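Local atomic coordinates of thiosulfate sulfurtransferase YnjE (Escherichia coli, PDB entry 2WLR), a protein that transfers sulfur from thiosulfate to cyanide, giving thiocyanate and sulfite, as a monomeric rhodanese of the periplasm. Residues P128-D133 against D230-D235; G236-W241 against L246-G251. All coordinates share one frame; numbering follows the deposited sequence.

Contact 1 of 2, residues P128-D133 against D230-D235; sequences PQWLHD and DVRLLD
R232 and W130 meet where the guanidinium of a strand residue reaches the six-membered ring of an indole on helix 128-135. The R232 side chain leaves CB with CG beside the backbone N (chi1 -51°), then runs extended from CG to NE. Its CG and CD pass near the D230 carboxylate, with R232 CD 3.8 Å from D230 OD1, while CD is still 4.7 Å from W130 CH2. Close contact with the indole therefore waits for the tip. R232 NE donates to D230 OD1 at 2.9 Å. R232 NH2 donates to D230 OD2 at 3.0 Å. Both carboxylate oxygens use their syn lone pairs and lie near the guanidinium plane, a side-on, two-point salt bridge that fixes the rotation of the group. R232 NH1 then lies beside the W130 ring, 3.6 Å from W130 CZ2, with the planes 27° apart; the same nitrogen also hydrogen-bonds A142 O. With CG anti to the backbone N (chi1 177°), the indole stretches out toward R232, and NE1 bonds T141 O. Further along the strand, L234 CD1 packs at 3.8 Å from P128 CD, the two side chains crossing at about a right angle at the start of the helix. A methionine in place of R232 would probably leave the D230 carboxylate without its paired donors and the W130 ring without the guanidinium beside it. The strand lies inside the parallel sheet of this rhodanese domain, between strands 125-126 and 205-209, and the helix directly follows 125-126. Across the interface the evidence is of van der Waals packing: the polar groups bond within their own segment or to neighbouring groups, among them T205 OG1, T141 O and A142 O, which is consistent with a buried arginine whose charge is largely balanced by D230.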
ATOM      1  N   PRO A 128      -6.169 -12.322   1.739  1.00 10.09           N
ATOM      2  CA  PRO A 128      -6.632 -13.262   2.779  1.00 10.09           C
ATOM      3  C   PRO A 128      -6.524 -14.743   2.451  1.00 11.24           C
ATOM      4  O   PRO A 128      -5.996 -15.520   3.262  1.00 10.97           O
ATOM      5  CB  PRO A 128      -8.084 -12.822   3.024  1.00 10.64           C
ATOM      6  CG  PRO A 128      -8.049 -11.364   2.753  1.00 10.59           C
ATOM      7  CD  PRO A 128      -7.131 -11.240   1.547  1.00 11.48           C
ATOM      8  N   GLN A 129      -7.013 -15.166   1.301  1.00 12.01           N
ATOM      9  CA  GLN A 129      -6.934 -16.582   0.972  1.00 12.15           C
ATOM     10  C   GLN A 129      -5.512 -17.116   1.022  1.00 12.53           C
ATOM     11  O   GLN A 129      -5.264 -18.246   1.460  1.00 11.97           O
ATOM     12  CB  GLN A 129      -7.576 -16.884  -0.379  1.00 13.57           C
ATOM     13  CG  GLN A 129      -7.810 -18.386  -0.566  1.00 14.63           C
ATOM     14  CD  GLN A 129      -8.818 -18.960   0.426  1.00 17.29           C
ATOM     15  OE1 GLN A 129      -9.893 -18.378   0.638  1.00 21.08           O
ATOM     16  NE2 GLN A 129      -8.463 -20.067   1.068  1.00 18.48           N
ATOM     17  N   TRP A 130      -4.553 -16.309   0.599  1.00 11.38           N
ATOM     18  CA  TRP A 130      -3.155 -16.736   0.570  1.00 11.45           C
ATOM     19  C   TRP A 130      -2.716 -17.044   1.985  1.00 12.24           C
ATOM     20  O   TRP A 130      -2.109 -18.071   2.258  1.00 12.06           O
ATOM     21  CB  TRP A 130      -2.264 -15.637  -0.029  1.00 11.99           C
ATOM     22  CG  TRP A 130      -0.791 -15.949  -0.049  1.00  9.97           C
ATOM     23  CD1 TRP A 130      -0.112 -16.597  -1.048  1.00 12.02           C
ATOM     24  CD2 TRP A 130       0.187 -15.632   0.955  1.00 11.13           C
ATOM     25  NE1 TRP A 130       1.212 -16.694  -0.735  1.00 12.54           N
ATOM     26  CE2 TRP A 130       1.431 -16.115   0.492  1.00  9.59           C
ATOM     27  CE3 TRP A 130       0.137 -15.007   2.210  1.00 11.09           C
ATOM     28  CZ2 TRP A 130       2.596 -15.989   1.240  1.00 12.81           C
ATOM     29  CZ3 TRP A 130       1.298 -14.875   2.930  1.00 11.76           C
ATOM     30  CH2 TRP A 130       2.515 -15.365   2.439  1.00 10.95           C
ATOM     31  N   LEU A 131      -3.033 -16.138   2.901  1.00 11.93           N
ATOM     32  CA  LEU A 131      -2.604 -16.285   4.273  1.00 13.23           C
ATOM     33  C   LEU A 131      -3.313 -17.461   4.913  1.00 13.43           C
ATOM     34  O   LEU A 131      -2.719 -18.194   5.681  1.00 14.42           O
ATOM     35  CB  LEU A 131      -2.905 -14.999   5.020  1.00 14.17           C
ATOM     36  CG  LEU A 131      -2.418 -14.887   6.448  1.00 17.86           C
ATOM     37  CD1 LEU A 131      -0.934 -15.228   6.534  1.00 20.24           C
ATOM     38  CD2 LEU A 131      -2.711 -13.467   6.922  1.00 18.81           C
ATOM     39  N   HIS A 132      -4.592 -17.630   4.620  1.00 12.93           N
ATOM     40  CA  HIS A 132      -5.303 -18.781   5.154  1.00 13.88           C
ATOM     41  C   HIS A 132      -4.650 -20.075   4.645  1.00 14.53           C
ATOM     42  O   HIS A 132      -4.360 -20.983   5.438  1.00 14.49           O
ATOM     43  CB  HIS A 132      -6.773 -18.697   4.802  1.00 13.81           C
ATOM     44  CG  HIS A 132      -7.557 -19.864   5.284  1.00 17.17           C
ATOM     45  ND1 HIS A 132      -7.747 -20.139   6.620  1.00 19.75           N
ATOM     46  CD2 HIS A 132      -8.188 -20.841   4.598  1.00 18.78           C
ATOM     47  CE1 HIS A 132      -8.472 -21.237   6.737  1.00 19.41           C
ATOM     48  NE2 HIS A 132      -8.741 -21.692   5.527  1.00 20.12           N
ATOM     49  N   ASP A 133      -4.413 -20.165   3.351  1.00 13.98           N
ATOM     50  CA  ASP A 133      -3.769 -21.362   2.786  1.00 14.53           C
ATOM     51  C   ASP A 133      -2.407 -21.613   3.425  1.00 14.87           C
ATOM     52  O   ASP A 133      -2.087 -22.769   3.755  1.00 14.87           O
ATOM     53  CB  ASP A 133      -3.613 -21.266   1.257  1.00 15.19           C
ATOM     54  CG  ASP A 133      -4.936 -21.313   0.509  1.00 18.17           C
ATOM     55  OD1 ASP A 133      -5.948 -21.745   1.077  1.00 21.02           O
ATOM     56  OD2 ASP A 133      -4.956 -20.885  -0.666  1.00 23.35           O
ATOM     57  N   ASP A 230      12.320 -10.236   5.136  1.00 10.76           N
ATOM     58  CA  ASP A 230      11.065 -10.510   4.446  1.00 10.74           C
ATOM     59  C   ASP A 230       9.908 -10.040   5.331  1.00  9.14           C
ATOM     60  O   ASP A 230       9.510 -10.722   6.257  1.00  9.28           O
ATOM     61  CB  ASP A 230      11.003 -11.998   4.091  1.00 11.21           C
ATOM     62  CG  ASP A 230       9.748 -12.384   3.313  1.00 13.16           C
ATOM     63  OD1 ASP A 230       8.990 -11.476   2.906  1.00 12.37           O
ATOM     64  OD2 ASP A 230       9.557 -13.609   3.105  1.00 16.10           O
ATOM     65  N   VAL A 231       9.419  -8.831   5.040  1.00  8.91           N
ATOM     66  CA  VAL A 231       8.312  -8.209   5.734  1.00  8.91           C
ATOM     67  C   VAL A 231       7.234  -7.912   4.681  1.00  8.23           C
ATOM     68  O   VAL A 231       7.511  -7.309   3.628  1.00  8.68           O
ATOM     69  CB  VAL A 231       8.697  -6.913   6.463  1.00  7.93           C
ATOM     70  CG1 VAL A 231       7.503  -6.331   7.173  1.00  9.77           C
ATOM     71  CG2 VAL A 231       9.833  -7.150   7.471  1.00 10.78           C
ATOM     72  N   ARG A 232       6.020  -8.300   5.006  1.00  7.93           N
ATOM     73  CA  ARG A 232       4.867  -8.209   4.125  1.00  8.48           C
ATOM     74  C   ARG A 232       3.689  -7.623   4.867  1.00  8.66           C
ATOM     75  O   ARG A 232       3.647  -7.617   6.111  1.00  9.18           O
ATOM     76  CB  ARG A 232       4.502  -9.581   3.594  1.00  8.43           C
ATOM     77  CG  ARG A 232       5.680 -10.289   3.014  1.00  8.78           C
ATOM     78  CD  ARG A 232       5.288 -11.516   2.274  1.00 10.74           C
ATOM     79  NE  ARG A 232       6.419 -12.366   1.987  1.00 10.68           N
ATOM     80  CZ  ARG A 232       6.361 -13.417   1.179  1.00 13.13           C
ATOM     81  NH1 ARG A 232       5.257 -13.685   0.497  1.00 12.79           N
ATOM     82  NH2 ARG A 232       7.428 -14.192   1.058  1.00 13.84           N
ATOM     83  N   LEU A 233       2.730  -7.112   4.099  1.00  8.55           N
ATOM     84  CA  LEU A 233       1.484  -6.556   4.647  1.00  8.53           C
ATOM     85  C   LEU A 233       0.334  -7.308   4.068  1.00  8.80           C
ATOM     86  O   LEU A 233       0.344  -7.680   2.905  1.00  9.82           O
ATOM     87  CB  LEU A 233       1.269  -5.112   4.210  1.00 10.30           C
ATOM     88  CG  LEU A 233       2.228  -4.057   4.724  1.00 12.61           C
ATOM     89  CD1 LEU A 233       1.832  -2.676   4.137  1.00 14.39           C
ATOM     90  CD2 LEU A 233       2.259  -4.034   6.252  1.00 16.01           C
ATOM     91  N   LEU A 234      -0.711  -7.461   4.859  1.00  8.38           N
ATOM     92  CA  LEU A 234      -2.009  -7.829   4.300  1.00  8.41           C
ATOM     93  C   LEU A 234      -2.666  -6.617   3.654  1.00  9.33           C
ATOM     94  O   LEU A 234      -3.028  -5.671   4.318  1.00  9.13           O
ATOM     95  CB  LEU A 234      -2.936  -8.410   5.372  1.00  9.28           C
ATOM     96  CG  LEU A 234      -4.366  -8.763   4.973  1.00  8.94           C
ATOM     97  CD1 LEU A 234      -4.401  -9.789   3.818  1.00 10.97           C
ATOM     98  CD2 LEU A 234      -5.153  -9.302   6.160  1.00 10.84           C
ATOM     99  N   ASP A 235      -2.844  -6.689   2.346  1.00  9.34           N
ATOM    100  CA  ASP A 235      -3.354  -5.568   1.544  1.00  9.37           C
ATOM    101  C   ASP A 235      -4.781  -5.295   2.003  1.00  9.16           C
ATOM    102  O   ASP A 235      -5.602  -6.210   2.014  1.00 10.24           O
ATOM    103  CB  ASP A 235      -3.312  -5.998   0.078  1.00  9.99           C
ATOM    104  CG  ASP A 235      -3.514  -4.860  -0.909  1.00  9.31           C
ATOM    105  OD1 ASP A 235      -3.493  -3.683  -0.520  1.00 11.51           O
ATOM    106  OD2 ASP A 235      -3.717  -5.219  -2.086  1.00 10.91           O
TER

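Contact 2 of 2, residues G236-W241 against L246-G251; sequences GGWQTW and LPVERG
The indole of W241 takes L246 on one face and the chain of P247 and V248 at its edge. L246 CB lies 3.5 Å from W241 CE2, toward the rim of the ring, whereas L246 CD1 stands 3.8 Å from the centroid of the W241 six-membered ring and 9° off its normal, a CH-pi contact well centred over the face. At the edge, W241 NE1 donates to P247 O at 2.8 Å (N-H...O 149°); the oxygen is in the indole plane, although the donor is tilted out of the carbonyl plane. V248 CG1 touches the edges of both tryptophan rings, 3.9 Å from W241 NE1 and 3.8 Å from W238 CH2. CG1 is anti to the carbonyl carbon of V248 (chi1 -60°), which aims it at both. A water sits 2.9 Å from W241 O and 2.7 Å from L246 O, linking the two backbones. W238 also makes a cation-pi contact with R211. In plain packing, the chain leaving the last helix of this rhodanese-like domain, 238-243, folds back on it through L246, P247 and V248. That helix follows strand 231-234, while helix 128-135 packs on W241 through H132 and Q135 and on L246 through P128.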
ATOM      1  N   GLY A 236      -5.046  -4.063   2.434  1.00  8.99           N
ATOM      2  CA  GLY A 236      -6.365  -3.686   2.884  1.00  9.01           C
ATOM      3  C   GLY A 236      -6.640  -3.991   4.345  1.00 10.29           C
ATOM      4  O   GLY A 236      -7.674  -3.573   4.900  1.00 13.13           O
ATOM      5  N   GLY A 237      -5.725  -4.688   4.992  1.00 11.20           N
ATOM      6  CA  GLY A 237      -5.836  -4.950   6.408  1.00 11.12           C
ATOM      7  C   GLY A 237      -6.894  -5.941   6.817  1.00 11.15           C
ATOM      8  O   GLY A 237      -7.407  -6.709   6.036  1.00 10.47           O
ATOM      9  N   TRP A 238      -7.237  -5.862   8.098  1.00 11.00           N
ATOM     10  CA  TRP A 238      -8.194  -6.754   8.721  1.00 11.00           C
ATOM     11  C   TRP A 238      -9.519  -6.853   7.998  1.00 11.67           C
ATOM     12  O   TRP A 238     -10.089  -7.926   7.935  1.00 11.61           O
ATOM     13  CB  TRP A 238      -8.442  -6.282  10.152  1.00 11.88           C
ATOM     14  CG  TRP A 238      -9.679  -6.903  10.752  1.00 11.01           C
ATOM     15  CD1 TRP A 238     -10.879  -6.291  10.920  1.00 13.65           C
ATOM     16  CD2 TRP A 238      -9.843  -8.264  11.194  1.00 11.40           C
ATOM     17  NE1 TRP A 238     -11.789  -7.183  11.448  1.00 14.28           N
ATOM     18  CE2 TRP A 238     -11.177  -8.397  11.621  1.00 13.80           C
ATOM     19  CE3 TRP A 238      -9.008  -9.390  11.224  1.00 11.92           C
ATOM     20  CZ2 TRP A 238     -11.680  -9.601  12.144  1.00 14.05           C
ATOM     21  CZ3 TRP A 238      -9.510 -10.588  11.747  1.00 13.97           C
ATOM     22  CH2 TRP A 238     -10.848 -10.669  12.183  1.00 13.93           C
ATOM     23  N   GLN A 239     -10.016  -5.732   7.500  1.00 11.33           N
ATOM     24  CA  GLN A 239     -11.362  -5.746   6.927  1.00 12.38           C
ATOM     25  C   GLN A 239     -11.455  -6.738   5.775  1.00 11.44           C
ATOM     26  O   GLN A 239     -12.514  -7.326   5.545  1.00 13.36           O
ATOM     27  CB  GLN A 239     -11.791  -4.356   6.487  1.00 12.77           C
ATOM     28  CG  GLN A 239     -13.312  -4.241   6.255  1.00 16.95           C
ATOM     29  CD  GLN A 239     -14.121  -4.682   7.454  1.00 20.53           C
ATOM     30  OE1 GLN A 239     -13.798  -4.345   8.598  1.00 23.11           O
ATOM     31  NE2 GLN A 239     -15.185  -5.442   7.204  1.00 23.58           N
ATOM     32  N   THR A 240     -10.376  -6.922   5.022  1.00 10.87           N
ATOM     33  CA  THR A 240     -10.399  -7.889   3.926  1.00  9.97           C
ATOM     34  C   THR A 240     -10.547  -9.340   4.433  1.00 10.39           C
ATOM     35  O   THR A 240     -11.176 -10.165   3.768  1.00 10.59           O
ATOM     36  CB  THR A 240      -9.160  -7.795   2.985  1.00 10.24           C
ATOM     37  OG1 THR A 240      -7.953  -8.209   3.646  1.00 11.14           O
ATOM     38  CG2 THR A 240      -9.021  -6.384   2.353  1.00 10.61           C
ATOM     39  N   TRP A 241      -9.921  -9.664   5.551  1.00 10.00           N
ATOM     40  CA  TRP A 241     -10.109 -10.963   6.199  1.00 10.11           C
ATOM     41  C   TRP A 241     -11.540 -11.149   6.668  1.00 12.52           C
ATOM     42  O   TRP A 241     -12.146 -12.196   6.426  1.00 13.62           O
ATOM     43  CB  TRP A 241      -9.150 -11.116   7.379  1.00 10.35           C
ATOM     44  CG  TRP A 241      -9.156 -12.514   7.956  1.00  9.41           C
ATOM     45  CD1 TRP A 241      -9.962 -12.999   8.927  1.00 11.40           C
ATOM     46  CD2 TRP A 241      -8.271 -13.572   7.600  1.00  8.93           C
ATOM     47  NE1 TRP A 241      -9.665 -14.288   9.186  1.00 10.91           N
ATOM     48  CE2 TRP A 241      -8.604 -14.680   8.406  1.00  9.79           C
ATOM     49  CE3 TRP A 241      -7.212 -13.700   6.696  1.00  9.55           C
ATOM     50  CZ2 TRP A 241      -7.959 -15.895   8.292  1.00 10.79           C
ATOM     51  CZ3 TRP A 241      -6.578 -14.882   6.598  1.00  9.55           C
ATOM     52  CH2 TRP A 241      -6.930 -15.981   7.404  1.00  8.88           C
ATOM     53  N   LEU A 246     -13.396 -15.653   6.518  1.00 15.38           N
ATOM     54  CA  LEU A 246     -12.442 -16.670   6.942  1.00 15.85           C
ATOM     55  C   LEU A 246     -12.464 -16.880   8.467  1.00 15.00           C
ATOM     56  O   LEU A 246     -12.951 -16.024   9.203  1.00 15.74           O
ATOM     57  CB  LEU A 246     -11.041 -16.313   6.436  1.00 15.96           C
ATOM     58  CG  LEU A 246     -10.920 -16.466   4.913  1.00 15.92           C
ATOM     59  CD1 LEU A 246      -9.676 -15.741   4.429  1.00 14.52           C
ATOM     60  CD2 LEU A 246     -10.858 -17.910   4.455  1.00 18.57           C
ATOM     61  N   PRO A 247     -11.931 -18.021   8.937  1.00 15.38           N
ATOM     62  CA  PRO A 247     -11.978 -18.276  10.373  1.00 15.28           C
ATOM     63  C   PRO A 247     -11.241 -17.227  11.194  1.00 15.22           C
ATOM     64  O   PRO A 247     -10.325 -16.541  10.698  1.00 14.71           O
ATOM     65  CB  PRO A 247     -11.286 -19.636  10.526  1.00 15.73           C
ATOM     66  CG  PRO A 247     -11.290 -20.250   9.184  1.00 16.42           C
ATOM     67  CD  PRO A 247     -11.260 -19.119   8.214  1.00 15.79           C
ATOM     68  N   VAL A 248     -11.639 -17.101  12.450  1.00 15.01           N
ATOM     69  CA  VAL A 248     -11.024 -16.154  13.353  1.00 14.76           C
ATOM     70  C   VAL A 248     -10.744 -16.794  14.691  1.00 14.75           C
ATOM     71  O   VAL A 248     -11.307 -17.841  15.020  1.00 16.36           O
ATOM     72  CB  VAL A 248     -11.904 -14.903  13.549  1.00 13.51           C
ATOM     73  CG1 VAL A 248     -12.144 -14.199  12.202  1.00 15.85           C
ATOM     74  CG2 VAL A 248     -13.239 -15.247  14.240  1.00 17.48           C
ATOM     75  N   GLU A 249      -9.853 -16.164  15.448  1.00 15.26           N
ATOM     76  CA  GLU A 249      -9.601 -16.536  16.835  1.00 15.59           C
ATOM     77  C   GLU A 249      -9.864 -15.341  17.739  1.00 16.04           C
ATOM     78  O   GLU A 249      -9.967 -14.219  17.295  1.00 13.67           O
ATOM     79  CB  GLU A 249      -8.187 -17.086  17.008  1.00 16.69           C
ATOM     80  CG  GLU A 249      -8.032 -18.481  16.415  1.00 18.10           C
ATOM     81  CD  GLU A 249      -6.619 -19.046  16.474  1.00 19.36           C
ATOM     82  OE1 GLU A 249      -5.713 -18.344  16.955  1.00 19.59           O
ATOM     83  OE2 GLU A 249      -6.398 -20.189  15.995  1.00 24.04           O
ATOM     84  N   ARG A 250      -9.969 -15.606  19.026  1.00 16.35           N
ATOM     85  CA  ARG A 250     -10.279 -14.559  19.990  1.00 17.72           C
ATOM     86  C   ARG A 250      -9.395 -14.703  21.214  1.00 17.68           C
ATOM     87  O   ARG A 250      -8.666 -15.683  21.367  1.00 17.37           O
ATOM     88  CB  ARG A 250     -11.766 -14.617  20.382  1.00 19.17           C
ATOM     89  CG  ARG A 250     -12.165 -15.781  21.264  1.00 23.50           C
ATOM     90  CD  ARG A 250     -13.693 -15.909  21.372  1.00 27.81           C
ATOM     91  NE  ARG A 250     -14.312 -14.897  22.243  1.00 32.12           N
ATOM     92  CZ  ARG A 250     -14.834 -13.722  21.852  1.00 33.50           C
ATOM     93  NH1 ARG A 250     -14.833 -13.334  20.576  1.00 34.88           N
ATOM     94  NH2 ARG A 250     -15.365 -12.903  22.769  1.00 33.67           N
ATOM     95  N   GLY A 251      -9.457 -13.698  22.069  1.00 17.58           N
ATOM     96  CA  GLY A 251      -8.744 -13.704  23.331  1.00 18.16           C
ATOM     97  C   GLY A 251      -7.358 -13.088  23.321  1.00 18.72           C
ATOM     98  O   GLY A 251      -6.876 -12.538  22.310  1.00 17.98           O
TER
HETATM   99  O   HOH W   1     -13.487 -13.369   8.769  1.00 20.19           O

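Overall arrangement
Contact 1 is the more buried of the two: three of its four touching residues are in the interior, where helix 128-135 meets a strand of the parallel sheet. Contact 2 lies nearer the surface, with P247 and V248 exposed, and joins a helix to the irregular chain after it. The chemistry follows: contact 1 sets an arginine whose charge is probably balanced largely by D230 against an aromatic ring, while contact 2 combines CH-pi packing with a direct indole-to-carbonyl bond and a water. Their centres are 12 Å apart, and P128 joins them, its CG 3.3 Å from T240 OG1 and its CB 3.6 Å from L246 CD1. Both lie away from the active-site cysteine, C365.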